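Long-range contacts in oxidase/hydroxylase (PDB 4XCB), which binds 2-oxoglutarate, a metal ion and hygromycin B, and probably acts as a 2-oxoglutarate-dependent dioxygenase in orthosomycin biosynthesis: residues G93-K98 with D219-A224; A141-S146 with T223-G228; S150-S155 with K214-D219. All coordinates share one frame; numbering follows the deposited sequence.

Interaction 1: G93-K98 with D219-A224; sequences GLRRTK and DRLLTA. With AKG (2-oxoglutaric acid), chain F.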
loop_
_atom_site.group_PDB
_atom_site.type_symbol
_atom_site.label_atom_id
_atom_site.label_comp_id
_atom_site.label_asym_id
_atom_site.label_seq_id
_atom_site.Cartn_x
_atom_site.Cartn_y
_atom_site.Cartn_z
ATOM N N GLY A 93 -17.006 -13.183 -27.374
ATOM C CA GLY A 93 -18.436 -13.145 -27.158
ATOM C C GLY A 93 -18.880 -14.391 -26.430
ATOM O O GLY A 93 -18.235 -15.421 -26.531
ATOM N N LEU A 94 -19.966 -14.282 -25.673
ATOM C CA LEU A 94 -20.532 -15.420 -24.954
ATOM C C LEU A 94 -22.034 -15.477 -25.174
ATOM O O LEU A 94 -22.755 -14.512 -24.890
ATOM C CB LEU A 94 -20.225 -15.338 -23.461
ATOM C CG LEU A 94 -18.761 -15.492 -23.041
ATOM C CD1 LEU A 94 -18.634 -15.161 -21.559
ATOM C CD2 LEU A 94 -18.259 -16.908 -23.335
ATOM N N ARG A 95 -22.493 -16.619 -25.677
ATOM C CA ARG A 95 -23.911 -16.868 -25.863
ATOM C C ARG A 95 -24.331 -18.032 -24.978
ATOM O O ARG A 95 -23.780 -19.118 -25.101
ATOM C CB ARG A 95 -24.221 -17.185 -27.324
ATOM C CG ARG A 95 -25.693 -17.421 -27.581
ATOM C CD ARG A 95 -25.950 -17.786 -29.028
ATOM N NE ARG A 95 -25.516 -16.712 -29.919
ATOM C CZ ARG A 95 -26.273 -15.662 -30.223
ATOM N NH1 ARG A 95 -27.495 -15.560 -29.714
ATOM N NH2 ARG A 95 -25.814 -14.714 -31.023
ATOM N N ARG A 96 -25.297 -17.808 -24.094
ATOM C CA ARG A 96 -25.711 -18.838 -23.141
ATOM C C ARG A 96 -27.201 -19.130 -23.188
ATOM O O ARG A 96 -28.014 -18.241 -23.431
ATOM C CB ARG A 96 -25.336 -18.428 -21.717
ATOM C CG ARG A 96 -23.873 -18.631 -21.388
ATOM C CD ARG A 96 -23.529 -17.971 -20.075
ATOM N NE ARG A 96 -24.438 -18.370 -19.009
ATOM C CZ ARG A 96 -24.454 -17.812 -17.798
ATOM N NH1 ARG A 96 -23.604 -16.839 -17.505
ATOM N NH2 ARG A 96 -25.318 -18.216 -16.877
ATOM N N THR A 97 -27.546 -20.381 -22.919
ATOM C CA THR A 97 -28.943 -20.778 -22.801
ATOM C C THR A 97 -29.175 -21.357 -21.411
ATOM O O THR A 97 -28.260 -21.372 -20.584
ATOM C CB THR A 97 -29.335 -21.796 -23.891
ATOM O OG1 THR A 97 -28.535 -22.974 -23.758
ATOM C CG2 THR A 97 -29.106 -21.198 -25.278
ATOM N N LYS A 98 -30.395 -21.814 -21.143
ATOM C CA LYS A 98 -30.757 -22.273 -19.806
ATOM C C LYS A 98 -29.856 -23.408 -19.307
ATOM O O LYS A 98 -29.367 -24.214 -20.093
ATOM C CB LYS A 98 -32.223 -22.718 -19.776
ATOM C CG LYS A 98 -32.470 -24.071 -20.417
ATOM C CD LYS A 98 -33.907 -24.523 -20.219
ATOM C CE LYS A 98 -34.748 -24.191 -21.436
ATOM N NZ LYS A 98 -36.150 -24.680 -21.286
ATOM N N ASP A 219 -31.722 -16.453 -25.362
ATOM C CA ASP A 219 -30.262 -16.417 -25.260
ATOM C C ASP A 219 -29.754 -15.283 -24.389
ATOM O O ASP A 219 -30.225 -14.150 -24.483
ATOM C CB ASP A 219 -29.618 -16.278 -26.640
ATOM C CG ASP A 219 -29.711 -17.543 -27.459
ATOM O OD1 ASP A 219 -29.140 -17.566 -28.572
ATOM O OD2 ASP A 219 -30.351 -18.508 -26.990
ATOM N N ARG A 220 -28.764 -15.593 -23.562
ATOM C CA ARG A 220 -28.058 -14.572 -22.802
ATOM C C ARG A 220 -26.810 -14.242 -23.601
ATOM O O ARG A 220 -26.060 -15.143 -23.973
ATOM C CB ARG A 220 -27.717 -15.072 -21.399
ATOM C CG ARG A 220 -27.014 -14.079 -20.494
ATOM C CD ARG A 220 -26.410 -14.832 -19.302
ATOM N NE ARG A 220 -25.995 -13.953 -18.211
ATOM C CZ ARG A 220 -24.814 -13.350 -18.152
ATOM N NH1 ARG A 220 -23.944 -13.510 -19.147
ATOM N NH2 ARG A 220 -24.517 -12.576 -17.111
ATOM N N LEU A 221 -26.592 -12.959 -23.876
ATOM C CA LEU A 221 -25.594 -12.578 -24.877
ATOM C C LEU A 221 -24.780 -11.347 -24.480
ATOM O O LEU A 221 -25.325 -10.343 -24.035
ATOM C CB LEU A 221 -26.283 -12.318 -26.220
ATOM C CG LEU A 221 -25.363 -12.289 -27.444
ATOM C CD1 LEU A 221 -24.680 -13.633 -27.639
ATOM C CD2 LEU A 221 -26.160 -11.911 -28.683
ATOM N N LEU A 222 -23.468 -11.421 -24.660
ATOM C CA LEU A 222 -22.641 -10.255 -24.417
ATOM C C LEU A 222 -21.323 -10.383 -25.141
ATOM O O LEU A 222 -20.961 -11.462 -25.598
ATOM C CB LEU A 222 -22.383 -10.049 -22.924
ATOM C CG LEU A 222 -21.291 -10.917 -22.301
ATOM C CD1 LEU A 222 -20.960 -10.429 -20.912
ATOM C CD2 LEU A 222 -21.699 -12.370 -22.261
ATOM N N THR A 223 -20.627 -9.259 -25.251
ATOM C CA THR A 223 -19.275 -9.241 -25.791
ATOM C C THR A 223 -18.346 -8.574 -24.788
ATOM O O THR A 223 -18.714 -7.592 -24.152
ATOM C CB THR A 223 -19.220 -8.502 -27.137
ATOM O OG1 THR A 223 -19.707 -7.167 -26.955
ATOM C CG2 THR A 223 -20.097 -9.219 -28.165
ATOM N N ALA A 224 -17.155 -9.130 -24.624
ATOM C CA ALA A 224 -16.219 -8.660 -23.607
ATOM C C ALA A 224 -14.921 -8.226 -24.255
ATOM O O ALA A 224 -14.374 -8.941 -25.102
ATOM C CB ALA A 224 -15.942 -9.746 -22.594
HETATM C C1 AKG F . -16.081 -13.404 -17.972
HETATM O O1 AKG F . -14.940 -13.540 -17.430
HETATM O O2 AKG F . -16.250 -13.668 -19.201
HETATM C C2 AKG F . -17.244 -12.917 -17.150
HETATM O O5 AKG F . -17.012 -12.563 -16.008
HETATM C C3 AKG F . -18.646 -12.922 -17.736
HETATM C C4 AKG F . -19.596 -11.973 -17.044
HETATM C C5 AKG F . -21.021 -12.247 -17.500
HETATM O O3 AKG F . -21.954 -11.474 -17.145
HETATM O O4 AKG F . -21.257 -13.246 -18.232
HETATM O O HOH W 1 -23.652 -14.955 -21.820
#
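Arg220 leaves its strand with CG anti to the backbone N (chi1 -178°) and runs extended from CG to NE, whereas Arg96 keeps CG beside its own N and bends at chi3 (52°). The two chains lie side by side, pointing the same way, and end with one guanidinium flat on the other, planes 19° apart. Arg220 CD sits over the centre of the Arg96 group, and Arg96 NH1 hangs over the rim of the Arg220 guanidinium, 3.7 Å from Arg220 NH1. The repulsion between these like charges is probably eased by the C5 carboxylate of 2-oxoglutarate. Arg220 meets that carboxylate with two N-H groups: NH2 reaches AKG O3 at 2.8 Å, nearly straight, and NH1 reaches AKG O4 at 2.9 Å. Ser100 OG and Thr211 OG1 hold Arg96 at NE and NH1. Such an arginine grip on the distal carboxylate is familiar in 2-oxoglutarate oxygenases of the double-stranded beta-helix fold, and here it rises from antiparallel neighbours 86-96 and 220-229 in the larger sheet. Leu94 pairs with Leu222, and Arg96 with Arg220, as hydrogen-bonded pairs, all four side chains on the ligand-bearing face. Leu94 N bonds to Leu222 O at 3.0 Å, and a water that donates to Leu94 O accepts from Arg220 NH1. Leu222, its CG in the crowded position between N and the carbonyl carbon, presses CD2 on Leu94 CB (3.5 Å) and turns CD1 to the cosubstrate. On the other face Arg95, also bent at chi3, lays its guanidinium over Leu221 CD1. In the plane of that group, Arg95 NH1 forms a salt bridge with the anti lone pair of Asp219 OD1 at 2.8 Å, while Leu39 of helix 29-40 packs against Arg95 and Leu221.

Interaction 2: A141-S146 with T223-G228; sequences ALVYLS and TAFGYG. With AKG (2-oxoglutaric acid), chain F.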
loop_
_atom_site.group_PDB
_atom_site.type_symbol
_atom_site.label_atom_id
_atom_site.label_comp_id
_atom_site.label_asym_id
_atom_site.label_seq_id
_atom_site.Cartn_x
_atom_site.Cartn_y
_atom_site.Cartn_z
ATOM N N ALA A 141 -14.359 -4.365 -20.538
ATOM C CA ALA A 141 -15.642 -3.754 -20.826
ATOM C C ALA A 141 -16.570 -4.847 -21.313
ATOM O O ALA A 141 -16.355 -5.436 -22.370
ATOM C CB ALA A 141 -15.508 -2.647 -21.866
ATOM N N LEU A 142 -17.591 -5.140 -20.522
ATOM C CA LEU A 142 -18.622 -6.077 -20.921
ATOM C C LEU A 142 -19.780 -5.304 -21.535
ATOM O O LEU A 142 -20.425 -4.496 -20.864
ATOM C CB LEU A 142 -19.120 -6.902 -19.725
ATOM C CG LEU A 142 -18.098 -7.601 -18.833
ATOM C CD1 LEU A 142 -18.787 -8.260 -17.661
ATOM C CD2 LEU A 142 -17.349 -8.645 -19.596
ATOM N N VAL A 143 -20.029 -5.555 -22.813
ATOM C CA VAL A 143 -21.150 -4.966 -23.515
ATOM C C VAL A 143 -22.290 -5.984 -23.577
ATOM O O VAL A 143 -22.243 -6.968 -24.331
ATOM C CB VAL A 143 -20.757 -4.530 -24.946
ATOM C CG1 VAL A 143 -21.959 -3.853 -25.616
ATOM C CG2 VAL A 143 -19.523 -3.621 -24.918
ATOM N N TYR A 144 -23.324 -5.756 -22.778
ATOM C CA TYR A 144 -24.427 -6.702 -22.750
ATOM C C TYR A 144 -25.372 -6.465 -23.909
ATOM O O TYR A 144 -25.692 -5.322 -24.245
ATOM C CB TYR A 144 -25.175 -6.618 -21.420
ATOM C CG TYR A 144 -24.398 -7.210 -20.272
ATOM C CD1 TYR A 144 -23.586 -6.408 -19.474
ATOM C CD2 TYR A 144 -24.444 -8.579 -20.010
ATOM C CE1 TYR A 144 -22.859 -6.951 -18.426
ATOM C CE2 TYR A 144 -23.710 -9.132 -18.961
ATOM C CZ TYR A 144 -22.925 -8.313 -18.177
ATOM O OH TYR A 144 -22.205 -8.859 -17.129
ATOM N N LEU A 145 -25.807 -7.554 -24.526
ATOM C CA LEU A 145 -26.652 -7.476 -25.706
ATOM C C LEU A 145 -27.978 -8.161 -25.439
ATOM O O LEU A 145 -28.710 -8.489 -26.370
ATOM C CB LEU A 145 -25.965 -8.121 -26.913
ATOM C CG LEU A 145 -24.630 -7.524 -27.361
ATOM C CD1 LEU A 145 -24.069 -8.278 -28.569
ATOM C CD2 LEU A 145 -24.780 -6.042 -27.651
ATOM N N SER A 146 -28.271 -8.399 -24.160
ATOM C CA SER A 146 -29.595 -8.860 -23.754
ATOM C C SER A 146 -29.887 -8.347 -22.350
ATOM O O SER A 146 -28.980 -7.919 -21.643
ATOM C CB SER A 146 -29.697 -10.385 -23.812
ATOM O OG SER A 146 -28.795 -11.021 -22.922
ATOM N N THR A 223 -20.627 -9.259 -25.251
ATOM C CA THR A 223 -19.275 -9.241 -25.791
ATOM C C THR A 223 -18.346 -8.574 -24.788
ATOM O O THR A 223 -18.714 -7.592 -24.152
ATOM C CB THR A 223 -19.220 -8.502 -27.137
ATOM O OG1 THR A 223 -19.707 -7.167 -26.955
ATOM C CG2 THR A 223 -20.097 -9.219 -28.165
ATOM N N ALA A 224 -17.155 -9.130 -24.624
ATOM C CA ALA A 224 -16.219 -8.660 -23.607
ATOM C C ALA A 224 -14.921 -8.226 -24.255
ATOM O O ALA A 224 -14.374 -8.941 -25.102
ATOM C CB ALA A 224 -15.942 -9.746 -22.594
ATOM N N PHE A 225 -14.415 -7.073 -23.836
ATOM C CA PHE A 225 -13.142 -6.589 -24.368
ATOM C C PHE A 225 -12.201 -6.306 -23.221
ATOM O O PHE A 225 -12.576 -5.615 -22.273
ATOM C CB PHE A 225 -13.362 -5.347 -25.233
ATOM C CG PHE A 225 -14.256 -5.596 -26.413
ATOM C CD1 PHE A 225 -13.736 -6.101 -27.591
ATOM C CD2 PHE A 225 -15.609 -5.335 -26.343
ATOM C CE1 PHE A 225 -14.558 -6.343 -28.683
ATOM C CE2 PHE A 225 -16.448 -5.582 -27.428
ATOM C CZ PHE A 225 -15.912 -6.087 -28.603
ATOM N N GLY A 226 -10.983 -6.842 -23.311
ATOM C CA GLY A 226 -10.041 -6.793 -22.208
ATOM C C GLY A 226 -8.898 -5.888 -22.589
ATOM O O GLY A 226 -8.382 -5.976 -23.701
ATOM N N TYR A 227 -8.534 -5.000 -21.670
ATOM C CA TYR A 227 -7.511 -3.996 -21.920
ATOM C C TYR A 227 -6.484 -3.996 -20.821
ATOM O O TYR A 227 -6.804 -4.249 -19.656
ATOM C CB TYR A 227 -8.117 -2.592 -22.028
ATOM C CG TYR A 227 -9.220 -2.440 -23.046
ATOM C CD1 TYR A 227 -10.541 -2.668 -22.691
ATOM C CD2 TYR A 227 -8.942 -2.078 -24.360
ATOM C CE1 TYR A 227 -11.562 -2.528 -23.612
ATOM C CE2 TYR A 227 -9.957 -1.930 -25.289
ATOM C CZ TYR A 227 -11.259 -2.164 -24.914
ATOM O OH TYR A 227 -12.284 -2.022 -25.829
ATOM N N GLY A 228 -5.250 -3.658 -21.168
ATOM C CA GLY A 228 -4.238 -3.416 -20.164
ATOM C C GLY A 228 -3.089 -2.654 -20.780
ATOM O O GLY A 228 -3.210 -2.140 -21.901
HETATM C C1 AKG F . -16.081 -13.404 -17.972
HETATM O O1 AKG F . -14.940 -13.540 -17.430
HETATM O O2 AKG F . -16.250 -13.668 -19.201
HETATM C C2 AKG F . -17.244 -12.917 -17.150
HETATM O O5 AKG F . -17.012 -12.563 -16.008
HETATM C C3 AKG F . -18.646 -12.922 -17.736
HETATM C C4 AKG F . -19.596 -11.973 -17.044
HETATM C C5 AKG F . -21.021 -12.247 -17.500
HETATM O O3 AKG F . -21.954 -11.474 -17.145
HETATM O O4 AKG F . -21.257 -13.246 -18.232
#
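Strands 139-144 and 220-229 run antiparallel side by side in the larger sheet of the double-stranded beta-helix, the cupin-type fold of this oxygenase family. Four backbone hydrogen bonds stitch them, in two hydrogen-bonded pairs, Ala141 with Phe225 and Val143 with Thr223. The bond from Val143 N to Thr223 O, 2.8 Å long, lies almost along the C=O axis, whereas Thr223 N comes to Val143 O from above the carbonyl plane (3.0 Å). Between them, Leu142 and Ala224 form a non-hydrogen-bonded pair.

The polar ligand contact belongs to Tyr144. Its CG is anti to the carbonyl carbon (chi1 -73°), and the ring, packed against Leu222 of strand 220-229, extends to 2-oxoglutarate, whose O3 lies at the ring edge and accepts from Tyr144 OH at 2.6 Å. The same oxygen takes a hydrogen bond from Arg220 NH2, so two donors grip it. A phenylalanine here would remove the hydroxyl and would probably leave the distal carboxylate more loosely held, with O3 deprived of one of these donors.

Apolar packing fills both faces of the pair. On the ligand side, Leu142 points CD2 down on Ala224 CB at a tight 3.5 Å, and its CD1 touches AKG C4 (3.8 Å). On the opposite side, Val143 brings CG2 to the edge of the Phe225 ring, and Ala141 CB meets the edge of Tyr227 at CE1 (4.3 Å). Helices 63-69 and 72-82 pack against these aromatic side chains; Tyr227 OH bonds to Ala69 O, and its side chain also packs on Leu245 of the second subunit. Thr223 stands alongside Val143 with its OG1 in the crowded position between N and carbonyl carbon, buried without a hydrogen-bonding partner and 3.5 Å from Val143 CB.

Interaction 3: S150-S155 with K214-D219; sequences SPEDGS and KLTEGD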
loop_
_atom_site.group_PDB
_atom_site.type_symbol
_atom_site.label_atom_id
_atom_site.label_comp_id
_atom_site.label_asym_id
_atom_site.label_seq_id
_atom_site.Cartn_x
_atom_site.Cartn_y
_atom_site.Cartn_z
ATOM N N SER A 150 -33.003 -10.572 -13.459
ATOM C CA SER A 150 -33.234 -11.398 -12.285
ATOM C C SER A 150 -32.081 -12.362 -12.117
ATOM O O SER A 150 -31.333 -12.589 -13.057
ATOM C CB SER A 150 -34.548 -12.167 -12.415
ATOM O OG SER A 150 -34.435 -13.164 -13.411
ATOM N N PRO A 151 -31.924 -12.932 -10.917
ATOM C CA PRO A 151 -30.936 -13.998 -10.757
ATOM C C PRO A 151 -31.100 -15.127 -11.773
ATOM O O PRO A 151 -30.117 -15.611 -12.316
ATOM C CB PRO A 151 -31.201 -14.490 -9.336
ATOM C CG PRO A 151 -31.641 -13.265 -8.630
ATOM C CD PRO A 151 -32.488 -12.511 -9.620
ATOM N N GLU A 152 -32.335 -15.526 -12.067
ATOM C CA GLU A 152 -32.544 -16.667 -12.949
ATOM C C GLU A 152 -32.273 -16.338 -14.413
ATOM O O GLU A 152 -32.262 -17.236 -15.247
ATOM C CB GLU A 152 -33.967 -17.224 -12.804
ATOM C CG GLU A 152 -34.980 -16.216 -12.362
ATOM C CD GLU A 152 -34.879 -15.925 -10.876
ATOM O OE1 GLU A 152 -34.720 -16.877 -10.082
ATOM O OE2 GLU A 152 -34.924 -14.740 -10.503
ATOM N N ASP A 153 -32.044 -15.063 -14.721
ATOM C CA ASP A 153 -31.504 -14.701 -16.038
ATOM C C ASP A 153 -29.998 -14.975 -16.107
ATOM O O ASP A 153 -29.375 -14.817 -17.157
ATOM C CB ASP A 153 -31.779 -13.227 -16.355
ATOM C CG ASP A 153 -33.189 -12.985 -16.879
ATOM O OD1 ASP A 153 -33.798 -13.932 -17.413
ATOM O OD2 ASP A 153 -33.674 -11.840 -16.770
ATOM N N GLY A 154 -29.415 -15.380 -14.984
ATOM C CA GLY A 154 -27.980 -15.591 -14.916
ATOM C C GLY A 154 -27.265 -14.282 -14.659
ATOM O O GLY A 154 -26.284 -13.939 -15.330
ATOM N N SER A 155 -27.742 -13.529 -13.677
ATOM C CA SER A 155 -27.145 -12.233 -13.406
ATOM C C SER A 155 -25.688 -12.362 -13.008
ATOM O O SER A 155 -25.289 -13.312 -12.337
ATOM C CB SER A 155 -27.911 -11.491 -12.312
ATOM O OG SER A 155 -27.908 -12.221 -11.094
ATOM N N LYS A 214 -28.377 -19.760 -15.054
ATOM C CA LYS A 214 -29.481 -19.264 -15.872
ATOM C C LYS A 214 -30.576 -20.316 -15.993
ATOM O O LYS A 214 -30.295 -21.462 -16.342
ATOM C CB LYS A 214 -28.982 -18.868 -17.261
ATOM C CG LYS A 214 -30.075 -18.489 -18.257
ATOM C CD LYS A 214 -29.455 -17.909 -19.521
ATOM C CE LYS A 214 -30.452 -17.819 -20.664
ATOM N NZ LYS A 214 -31.622 -16.940 -20.358
ATOM N N LEU A 215 -31.815 -19.911 -15.719
ATOM C CA LEU A 215 -32.964 -20.815 -15.760
ATOM C C LEU A 215 -33.937 -20.453 -16.869
ATOM O O LEU A 215 -34.759 -21.275 -17.290
ATOM C CB LEU A 215 -33.694 -20.802 -14.418
ATOM C CG LEU A 215 -32.824 -21.153 -13.209
ATOM C CD1 LEU A 215 -33.649 -21.212 -11.934
ATOM C CD2 LEU A 215 -32.091 -22.458 -13.458
ATOM N N THR A 216 -33.841 -19.217 -17.342
ATOM C CA THR A 216 -34.848 -18.664 -18.236
ATOM C C THR A 216 -34.603 -18.952 -19.717
ATOM O O THR A 216 -33.476 -19.220 -20.154
ATOM C CB THR A 216 -34.967 -17.145 -18.038
ATOM O OG1 THR A 216 -33.681 -16.532 -18.234
ATOM C CG2 THR A 216 -35.442 -16.847 -16.627
ATOM N N GLU A 217 -35.686 -18.894 -20.485
ATOM C CA GLU A 217 -35.623 -19.029 -21.936
ATOM C C GLU A 217 -35.015 -17.790 -22.592
ATOM O O GLU A 217 -34.986 -16.714 -22.000
ATOM C CB GLU A 217 -37.027 -19.270 -22.504
ATOM C CG GLU A 217 -37.760 -20.453 -21.908
ATOM C CD GLU A 217 -37.199 -21.780 -22.364
ATOM O OE1 GLU A 217 -36.437 -21.801 -23.354
ATOM O OE2 GLU A 217 -37.525 -22.807 -21.735
ATOM N N GLY A 218 -34.563 -17.937 -23.830
ATOM C CA GLY A 218 -33.970 -16.824 -24.548
ATOM C C GLY A 218 -32.475 -16.779 -24.318
ATOM O O GLY A 218 -32.013 -17.047 -23.212
ATOM N N ASP A 219 -31.722 -16.453 -25.362
ATOM C CA ASP A 219 -30.262 -16.417 -25.260
ATOM C C ASP A 219 -29.754 -15.283 -24.389
ATOM O O ASP A 219 -30.225 -14.150 -24.483
ATOM C CB ASP A 219 -29.618 -16.278 -26.640
ATOM C CG ASP A 219 -29.711 -17.543 -27.459
ATOM O OD1 ASP A 219 -29.140 -17.566 -28.572
ATOM O OD2 ASP A 219 -30.351 -18.508 -26.990
HETATM O O HOH W 2 -30.449 -14.477 -19.515
#
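Lys214 lays its extended chain along the backbone of Asp153, CD 3.9 Å from Asp153 O, then bends at chi4 (61°) to curl NZ back into its own loop. There NZ is surrounded by acceptors: Thr216 OG1 and O, Gly218 O at 2.9 Å, and a water that donates in turn to Asp153 O. The ammonium thus pins the turn of residues 214-218 and, through the water, ties it to the opposite loop. Both loops lie at one end of the double-stranded beta-helix, where strand 139-144 leads on to 156-159 and strand 209-211 returns to 220-229. The turn at 151-153 presents Glu152 O to two donors: Leu215 N binds almost straight at 2.8 Å, and Thr216 N is longer, above the carbonyl plane. Thr216, with OG1 between its N and carbonyl carbon, gives its hydroxyl to the anti lone pair of Asp153 OD1 at 2.7 Å while accepting from Lys214 NZ. Gly154 has a positive phi (83°), and a CB there would be pressed against Lys214 CB. Gly154 O makes a weak hydrogen bond with Arg220 NH2, the cosubstrate-binding arginine.

How the interactions relate
Following the chain, strand 86-96 opens interaction 1, strand 139-144 opens interaction 2, and the loop at 150-155 opens interaction 3. They close in the order 3, 1, 2: the loop 214-219 comes back first, then strand 220-229 pairs with 86-96 and, further on, with 139-144. Interaction 3 therefore sits within the spans of both others, whereas interactions 1 and 2 cross, sharing Thr223 and Ala224. The result puts strand 220-229 between its two partners in the sheet, both pairs facing 2-oxoglutarate. The segments of interactions 1 and 3 share Asp219, which makes its contacts in interaction 1, and a salt bridge from Lys98 to Glu217 ties the two regions; Leu221 bonds through its backbone to Leu145.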